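Local coordinates for beta-lactamase-like protein (Novosphingobium pentaromativorans US6-1, PDB 6AUF), which probably hydrolyses beta-lactam antibiotics as a dizinc metallo-beta-lactamase related to the B3 subclass, at residues V100-T105 and G124-A129; I75-A80 and A113-E118; S237-L242 and A274-A279. All coordinates share one frame; numbering follows the deposited sequence. Where two conformers were deposited one is given.

Contact 1: V100-T105 and G124-A129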
loop_
_atom_site.group_PDB
_atom_site.type_symbol
_atom_site.label_atom_id
_atom_site.label_comp_id
_atom_site.label_asym_id
_atom_site.label_seq_id
_atom_site.Cartn_x
_atom_site.Cartn_y
_atom_site.Cartn_z
ATOM N N VAL A 100 6.514 10.435 13.885
ATOM C CA VAL A 100 6.349 10.155 12.461
ATOM C C VAL A 100 6.170 11.481 11.728
ATOM O O VAL A 100 5.256 12.257 12.025
ATOM C CB VAL A 100 5.175 9.200 12.200
ATOM C CG1 VAL A 100 3.933 9.689 12.869
ATOM C CG2 VAL A 100 4.933 9.059 10.716
ATOM N N ARG A 101 7.064 11.752 10.783
ATOM C CA ARG A 101 7.095 13.039 10.109
ATOM C C ARG A 101 6.354 13.047 8.781
ATOM O O ARG A 101 5.869 14.105 8.371
ATOM C CB ARG A 101 8.548 13.479 9.898
ATOM C CG ARG A 101 9.246 13.831 11.210
ATOM C CD ARG A 101 8.247 14.524 12.129
ATOM N NE ARG A 101 8.840 15.070 13.348
ATOM C CZ ARG A 101 8.130 15.558 14.363
ATOM N NH1 ARG A 101 6.802 15.558 14.300
ATOM N NH2 ARG A 101 8.743 16.038 15.439
ATOM N N TRP A 102 6.229 11.905 8.118
ATOM C CA TRP A 102 5.546 11.813 6.833
ATOM C C TRP A 102 4.530 10.684 6.861
ATOM O O TRP A 102 4.778 9.629 7.451
ATOM C CB TRP A 102 6.535 11.571 5.694
ATOM C CG TRP A 102 7.397 12.757 5.440
ATOM C CD1 TRP A 102 8.631 13.000 5.961
ATOM C CD2 TRP A 102 7.074 13.886 4.620
ATOM N NE1 TRP A 102 9.101 14.206 5.513
ATOM C CE2 TRP A 102 8.164 14.774 4.691
ATOM C CE3 TRP A 102 5.966 14.230 3.830
ATOM C CZ2 TRP A 102 8.189 15.986 3.997
ATOM C CZ3 TRP A 102 5.988 15.431 3.146
ATOM C CH2 TRP A 102 7.094 16.296 3.232
ATOM N N ILE A 103 3.386 10.917 6.228
ATOM C CA ILE A 103 2.409 9.870 5.962
ATOM C C ILE A 103 2.299 9.732 4.450
ATOM O O ILE A 103 2.076 10.723 3.744
ATOM C CB ILE A 103 1.041 10.172 6.604
ATOM C CG1 ILE A 103 1.108 10.043 8.121
ATOM C CG2 ILE A 103 -0.022 9.225 6.097
ATOM C CD1 ILE A 103 -0.019 10.762 8.805
ATOM N N LEU A 104 2.502 8.514 3.961
ATOM C CA LEU A 104 2.426 8.181 2.549
ATOM C C LEU A 104 1.254 7.234 2.334
ATOM O O LEU A 104 0.625 6.766 3.290
ATOM C CB LEU A 104 3.728 7.537 2.061
ATOM C CG LEU A 104 5.009 8.256 2.478
ATOM C CD1 LEU A 104 6.215 7.425 2.088
ATOM C CD2 LEU A 104 5.089 9.658 1.870
ATOM N N THR A 105 0.962 6.956 1.063
ATOM C CA THR A 105 -0.154 6.093 0.701
ATOM C C THR A 105 0.249 5.153 -0.420
ATOM O O THR A 105 1.097 5.477 -1.253
ATOM C CB THR A 105 -1.396 6.880 0.252
ATOM O OG1 THR A 105 -1.054 7.780 -0.812
ATOM C CG2 THR A 105 -1.987 7.643 1.422
ATOM N N GLY A 124 0.633 15.156 13.456
ATOM C CA GLY A 124 1.347 16.288 12.919
ATOM C C GLY A 124 2.142 16.022 11.656
ATOM O O GLY A 124 2.768 16.954 11.137
ATOM N N ALA A 125 2.138 14.797 11.136
ATOM C CA ALA A 125 2.956 14.504 9.966
ATOM C C ALA A 125 2.497 15.324 8.758
ATOM O O ALA A 125 1.357 15.794 8.673
ATOM C CB ALA A 125 2.914 13.011 9.627
ATOM N N GLN A 126 3.413 15.507 7.820
ATOM C CA GLN A 126 3.036 16.009 6.512
ATOM C C GLN A 126 2.773 14.847 5.562
ATOM O O GLN A 126 3.262 13.728 5.748
ATOM C CB GLN A 126 4.118 16.921 5.944
ATOM C CG GLN A 126 4.001 18.346 6.407
ATOM C CD GLN A 126 5.115 19.201 5.876
ATOM O OE1 GLN A 126 6.266 18.768 5.825
ATOM N NE2 GLN A 126 4.779 20.415 5.454
ATOM N N ILE A 127 1.990 15.130 4.531
ATOM C CA ILE A 127 1.538 14.132 3.571
ATOM C C ILE A 127 2.209 14.392 2.229
ATOM O O ILE A 127 2.222 15.533 1.741
ATOM C CB ILE A 127 0.006 14.158 3.437
ATOM C CG1 ILE A 127 -0.635 13.689 4.751
ATOM C CG2 ILE A 127 -0.443 13.348 2.234
ATOM C CD1 ILE A 127 -2.090 14.046 4.876
ATOM N N ALA A 128 2.773 13.337 1.640
ATOM C CA ALA A 128 3.366 13.392 0.312
ATOM C C ALA A 128 2.719 12.325 -0.552
ATOM O O ALA A 128 2.365 11.252 -0.051
ATOM C CB ALA A 128 4.882 13.185 0.351
ATOM N N ALA A 129 2.562 12.619 -1.846
ATOM C CA ALA A 129 1.843 11.711 -2.731
ATOM C C ALA A 129 2.179 12.015 -4.185
ATOM O O ALA A 129 2.593 13.126 -4.528
ATOM C CB ALA A 129 0.333 11.798 -2.498
HETATM O O HOH W 1 1.508 8.889 -1.124
#
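Trp102 and Ala128 meet on one face of this strand pair, with Trp102 CZ3 3.8 Å from Ala128 CB. CG of Trp102 stands anti to the carbonyl carbon (chi1 -69°), which brings the six-membered part of the indole across to the neighbouring strand. Leu104 joins them there, its CD2 branch 3.8 Å from Ala128 CB. On the other face, the end of Ile103 lies against Ala125, CD1 to CB 3.8 Å, and Ile127 follows next to it, turned to the same side as Ile103.

The two strands are parallel neighbours in the larger mixed sheet, joined by helices 110-113 and 116-121 in a beta-alpha-beta crossover. Ile116 of the second helix packs on Ile103 and Ile127, whereas Trp102 and Leu104 turn toward Val170 of the other sheet, as expected in the alpha-beta/beta-alpha sandwich of this superfamily.

Further out, Gln126 runs alongside Trp102, both side chains pointing the same way. Its CB makes a CH-pi contact over one ring face, 4.0 Å from the centroid of the Trp102 six-membered ring, and its amide is tilted 36° from the ring plane.

The backbone bonds zigzag between the strands. Gln126 N donates to Arg101 O at 2.9 Å from above the carbonyl plane, while Ile103 N reaches Gln126 O, also 2.9 Å, within that carbonyl's plane. Ala128 N to Ile103 O is weak at 3.4 Å, and beyond it a water takes over, donating to Ala128 O at 2.7 Å and hydrogen-bonded to Thr105 OG1.

Contact 2: I75-A80 and A113-E118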
loop_
_atom_site.group_PDB
_atom_site.type_symbol
_atom_site.label_atom_id
_atom_site.label_comp_id
_atom_site.label_asym_id
_atom_site.label_seq_id
_atom_site.Cartn_x
_atom_site.Cartn_y
_atom_site.Cartn_z
ATOM N N ILE A 75 3.083 4.529 6.109
ATOM C CA ILE A 75 2.394 4.350 4.834
ATOM C C ILE A 75 1.037 3.709 5.099
ATOM O O ILE A 75 0.960 2.593 5.630
ATOM C CB ILE A 75 3.211 3.499 3.851
ATOM C CG1 ILE A 75 4.646 4.005 3.760
ATOM C CG2 ILE A 75 2.548 3.489 2.456
ATOM C CD1 ILE A 75 5.532 3.107 2.920
ATOM N N ASP A 76 -0.028 4.414 4.718
ATOM C CA ASP A 76 -1.399 3.925 4.791
ATOM C C ASP A 76 -1.965 3.999 6.200
ATOM O O ASP A 76 -1.258 3.796 7.193
ATOM C CB ASP A 76 -1.498 2.497 4.261
ATOM C CG ASP A 76 -1.411 2.439 2.753
ATOM O OD1 ASP A 76 -1.581 3.498 2.118
ATOM O OD2 ASP A 76 -1.181 1.344 2.204
ATOM N N SER A 77 -3.257 4.298 6.275
ATOM C CA SER A 77 -3.961 4.430 7.531
ATOM C C SER A 77 -4.866 3.251 7.841
ATOM O O SER A 77 -5.261 3.083 8.999
ATOM C CB SER A 77 -4.811 5.706 7.513
ATOM O OG SER A 77 -5.852 5.579 6.555
ATOM N N GLY A 78 -5.201 2.435 6.850
ATOM C CA GLY A 78 -6.285 1.497 6.993
ATOM C C GLY A 78 -7.608 2.215 6.815
ATOM O O GLY A 78 -7.654 3.412 6.509
ATOM N N PRO A 79 -8.712 1.497 7.016
ATOM C CA PRO A 79 -10.040 2.081 6.772
ATOM C C PRO A 79 -10.291 3.343 7.588
ATOM O O PRO A 79 -9.506 3.749 8.450
ATOM C CB PRO A 79 -10.994 0.952 7.168
ATOM C CG PRO A 79 -10.189 -0.305 6.946
ATOM C CD PRO A 79 -8.776 0.054 7.310
ATOM N N ALA A 80 -11.439 3.962 7.311
ATOM C CA ALA A 80 -11.715 5.285 7.864
ATOM C C ALA A 80 -11.786 5.273 9.383
ATOM O O ALA A 80 -11.527 6.301 10.016
ATOM C CB ALA A 80 -13.013 5.841 7.284
ATOM N N ALA A 113 -6.568 4.496 2.814
ATOM C CA ALA A 113 -6.262 5.870 3.181
ATOM C C ALA A 113 -7.418 6.509 3.930
ATOM O O ALA A 113 -7.391 7.719 4.183
ATOM C CB ALA A 113 -5.901 6.689 1.926
ATOM N N GLY A 114 -8.423 5.716 4.308
ATOM C CA GLY A 114 -9.656 6.271 4.841
ATOM C C GLY A 114 -9.483 7.171 6.053
ATOM O O GLY A 114 -10.306 8.063 6.286
ATOM N N SER A 115 -8.441 6.953 6.851
ATOM C CA SER A 115 -8.209 7.815 8.003
ATOM C C SER A 115 -6.835 8.467 7.940
ATOM O O SER A 115 -6.211 8.722 8.969
ATOM C CB SER A 115 -8.412 7.058 9.324
ATOM O OG SER A 115 -7.764 5.799 9.354
ATOM N N ILE A 116 -6.359 8.758 6.729
ATOM C CA ILE A 116 -5.178 9.605 6.577
ATOM C C ILE A 116 -5.367 10.901 7.353
ATOM O O ILE A 116 -4.459 11.372 8.051
ATOM C CB ILE A 116 -4.904 9.876 5.083
ATOM C CG1 ILE A 116 -4.414 8.616 4.388
ATOM C CG2 ILE A 116 -3.857 10.956 4.916
ATOM C CD1 ILE A 116 -3.110 8.115 4.953
ATOM N N ALA A 117 -6.560 11.488 7.254
ATOM C CA ALA A 117 -6.811 12.788 7.861
ATOM C C ALA A 117 -6.666 12.717 9.376
ATOM O O ALA A 117 -5.814 13.393 9.963
ATOM C CB ALA A 117 -8.206 13.274 7.471
ATOM N N GLU A 118 -7.506 11.900 10.015
ATOM C CA GLU A 118 -7.435 11.725 11.463
ATOM C C GLU A 118 -6.049 11.259 11.893
ATOM O O GLU A 118 -5.538 11.680 12.937
ATOM C CB GLU A 118 -8.513 10.735 11.909
ATOM C CG GLU A 118 -8.410 10.285 13.341
ATOM C CD GLU A 118 -9.517 9.325 13.724
ATOM O OE1 GLU A 118 -10.279 8.916 12.826
ATOM O OE2 GLU A 118 -9.627 8.987 14.922
HETATM O O HOH W 2 -11.358 8.957 10.038
#
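The loop 75-80 runs past the turn that leads into helix 116-121, its backbone closing in from 5.1 Å between the CA atoms of Ser77 and Ala113 to 3.8 Å between those of Ala80 and Gly114. Gly114 has no side chain on the flank that meets Pro79 and Ala80, so main chain lies directly on main chain.

Two serines reach across in opposite directions. Ser77 holds OG between its own N and carbonyl carbon (chi1 67°), where it accepts the N-H of Ser115 at 2.9 Å from OG to N. The same OG donates to Gly78 O, 2.8 Å away, along a carbonyl lone pair. Ser115 takes the same crowded first torsion and gives its OG proton to Pro79 O at 2.8 Å, approaching from above the carbonyl plane. Although Ser115 stands at the N-cap position, its hydroxyl makes no capping bond. On the helix side, Ile116 CD1 packs 3.9 Å from Ser77 CB. At the outer end a water donates to both Ala80 O and Glu118 OE1.

Asp76 turns away from the helix, its carboxylate taken by Tyr208 OH and Ser106 N. Ser77 and Gly78 also share backbone hydrogen bonds with the zinc ligand His112, which directly precedes Ala113. By accepting the N-H of Ser115, Ser77 OG joins the loop to the chain just beyond Asp111 and His112, and probably helps as a second-shell group to fix the backbone that carries these ligands.

Contact 3: S237-L242 and A274-A279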
loop_
_atom_site.group_PDB
_atom_site.type_symbol
_atom_site.label_atom_id
_atom_site.label_comp_id
_atom_site.label_asym_id
_atom_site.label_seq_id
_atom_site.Cartn_x
_atom_site.Cartn_y
_atom_site.Cartn_z
ATOM N N SER A 237 4.526 -3.032 -15.395
ATOM C CA SER A 237 5.926 -3.093 -15.771
ATOM C C SER A 237 6.809 -2.542 -14.660
ATOM O O SER A 237 7.846 -3.130 -14.340
ATOM C CB SER A 237 6.143 -2.346 -17.089
ATOM O OG SER A 237 7.492 -1.932 -17.212
ATOM N N ARG A 238 6.401 -1.435 -14.041
ATOM C CA ARG A 238 7.187 -0.881 -12.943
ATOM C C ARG A 238 7.147 -1.773 -11.701
ATOM O O ARG A 238 8.167 -1.940 -11.021
ATOM C CB ARG A 238 6.699 0.530 -12.619
ATOM C CG ARG A 238 7.142 1.550 -13.707
ATOM C CD ARG A 238 6.409 2.862 -13.591
ATOM N NE ARG A 238 6.762 3.768 -14.671
ATOM C CZ ARG A 238 6.211 4.963 -14.863
ATOM N NH1 ARG A 238 5.282 5.423 -14.044
ATOM N NH2 ARG A 238 6.600 5.697 -15.881
ATOM N N ILE A 239 5.981 -2.342 -11.383
ATOM C CA ILE A 239 5.881 -3.208 -10.219
ATOM C C ILE A 239 6.844 -4.378 -10.364
ATOM O O ILE A 239 7.546 -4.755 -9.410
ATOM C CB ILE A 239 4.428 -3.683 -10.027
ATOM C CG1 ILE A 239 3.570 -2.590 -9.412
ATOM C CG2 ILE A 239 4.377 -4.932 -9.140
ATOM C CD1 ILE A 239 2.101 -2.957 -9.409
ATOM N N ALA A 240 6.910 -4.950 -11.569
ATOM C CA ALA A 240 7.686 -6.161 -11.777
ATOM C C ALA A 240 9.177 -5.907 -11.641
ATOM O O ALA A 240 9.937 -6.854 -11.383
ATOM C CB ALA A 240 7.378 -6.752 -13.153
ATOM N N GLN A 241 9.600 -4.651 -11.777
ATOM C CA GLN A 241 11.006 -4.290 -11.795
ATOM C C GLN A 241 11.458 -3.568 -10.540
ATOM O O GLN A 241 12.621 -3.153 -10.472
ATOM C CB GLN A 241 11.304 -3.419 -13.025
ATOM C CG GLN A 241 11.610 -4.235 -14.259
ATOM C CD GLN A 241 11.023 -3.622 -15.486
ATOM O OE1 GLN A 241 9.932 -4.010 -15.925
ATOM N NE2 GLN A 241 11.730 -2.642 -16.053
ATOM N N LEU A 242 10.573 -3.383 -9.566
ATOM C CA LEU A 242 10.968 -2.810 -8.281
ATOM C C LEU A 242 12.135 -3.596 -7.688
ATOM O O LEU A 242 12.153 -4.833 -7.775
ATOM C CB LEU A 242 9.796 -2.843 -7.297
ATOM C CG LEU A 242 8.498 -2.155 -7.698
ATOM C CD1 LEU A 242 7.440 -2.291 -6.609
ATOM C CD2 LEU A 242 8.782 -0.668 -8.041
ATOM N N ALA A 274 8.239 -9.637 -9.340
ATOM C CA ALA A 274 8.030 -10.079 -10.712
ATOM C C ALA A 274 6.829 -11.008 -10.782
ATOM O O ALA A 274 5.873 -10.756 -11.524
ATOM C CB ALA A 274 9.284 -10.756 -11.265
ATOM N N ALA A 275 6.852 -12.076 -9.985
ATOM C CA ALA A 275 5.757 -13.039 -9.990
ATOM C C ALA A 275 4.428 -12.359 -9.694
ATOM O O ALA A 275 3.421 -12.601 -10.373
ATOM C CB ALA A 275 6.035 -14.135 -8.969
ATOM N N TYR A 276 4.418 -11.486 -8.693
ATOM C CA TYR A 276 3.201 -10.776 -8.319
ATOM C C TYR A 276 2.639 -9.990 -9.506
ATOM O O TYR A 276 1.455 -10.121 -9.850
ATOM C CB TYR A 276 3.530 -9.889 -7.116
ATOM C CG TYR A 276 2.459 -8.958 -6.626
ATOM C CD1 TYR A 276 1.333 -9.433 -5.944
ATOM C CD2 TYR A 276 2.604 -7.581 -6.789
ATOM C CE1 TYR A 276 0.355 -8.537 -5.474
ATOM C CE2 TYR A 276 1.658 -6.698 -6.317
ATOM C CZ TYR A 276 0.539 -7.161 -5.673
ATOM O OH TYR A 276 -0.375 -6.223 -5.241
ATOM N N SER A 277 3.496 -9.202 -10.176
ATOM C CA SER A 277 3.083 -8.448 -11.362
ATOM C C SER A 277 2.666 -9.379 -12.506
ATOM O O SER A 277 1.636 -9.165 -13.163
ATOM C CB SER A 277 4.220 -7.522 -11.808
ATOM O OG SER A 277 3.975 -6.972 -13.098
ATOM N N GLN A 278 3.460 -10.416 -12.774
ATOM C CA GLN A 278 3.060 -11.359 -13.809
ATOM C C GLN A 278 1.654 -11.875 -13.535
ATOM O O GLN A 278 0.807 -11.940 -14.443
ATOM C CB GLN A 278 4.060 -12.510 -13.884
ATOM C CG GLN A 278 3.735 -13.548 -14.931
ATOM C CD GLN A 278 4.698 -14.721 -14.893
ATOM O OE1 GLN A 278 5.851 -14.577 -14.475
ATOM N NE2 GLN A 278 4.228 -15.896 -15.320
ATOM N N ALA A 279 1.370 -12.194 -12.271
ATOM C CA ALA A 279 0.054 -12.725 -11.927
ATOM C C ALA A 279 -1.032 -11.683 -12.151
ATOM O O ALA A 279 -2.054 -11.966 -12.792
ATOM C CB ALA A 279 0.043 -13.236 -10.476
#
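Two antiparallel helices pack here, residues 237-241 of helix 226-241 against the beginning of the long C-terminal helix 272-292. Their local axes diverge from strict antiparallel, at 157°, and approach to 7.7 Å, a spacing that the small residues at the crossing permit. Ala240 and Ala274 come backbone to backbone, CA to CA 4.1 Å.

Ser277 lies at the middle of the contact. Its CB points at the facing helix, and with OG anti to the backbone N (chi1 168°) the hydroxyl lies 3.4 Å from Ala240 CB and hydrogen-bonds the main-chain oxygen of Leu236, one turn back from Ala240. Beside it, the CG2 branch of Ile239 rests 3.7 Å from Ser277 CB. That same methyl meets the rim of the Tyr276 ring near its plane, 4.0 Å from CD2, with the two side chains crossing obliquely. The hydroxyl of Tyr276 continues past the contact to Asp210 O.

The disulfide Cys244-Cys273 links the chain just after one segment to the residue immediately before the other. From the pair, Ile239 also touches Ser191 of strand 190-197 and Thr182, while Tyr276 lies against the loop residues Ala212 and Thr249.

Overall arrangement
Contacts 1 and 2 are both buried, their centres 11 Å apart, and they touch through Ile116 and through Leu104 O, which probably bonds Asp76 N. Their segments alternate along the chain, so strand, loop and helix of the first half of the fold interlock. Contact 1 is sheet bonding with apolar faces, whereas contact 2, nearer the zinc, relies on serine hydroxyls. Contact 3 lies on the opposite side of the chain's centre, about 26 Å from either by centres, and is only partly buried; it packs helix on helix through alanine and serine, with Ile239 against the Tyr276 ring and no hydrogen bond between its segments.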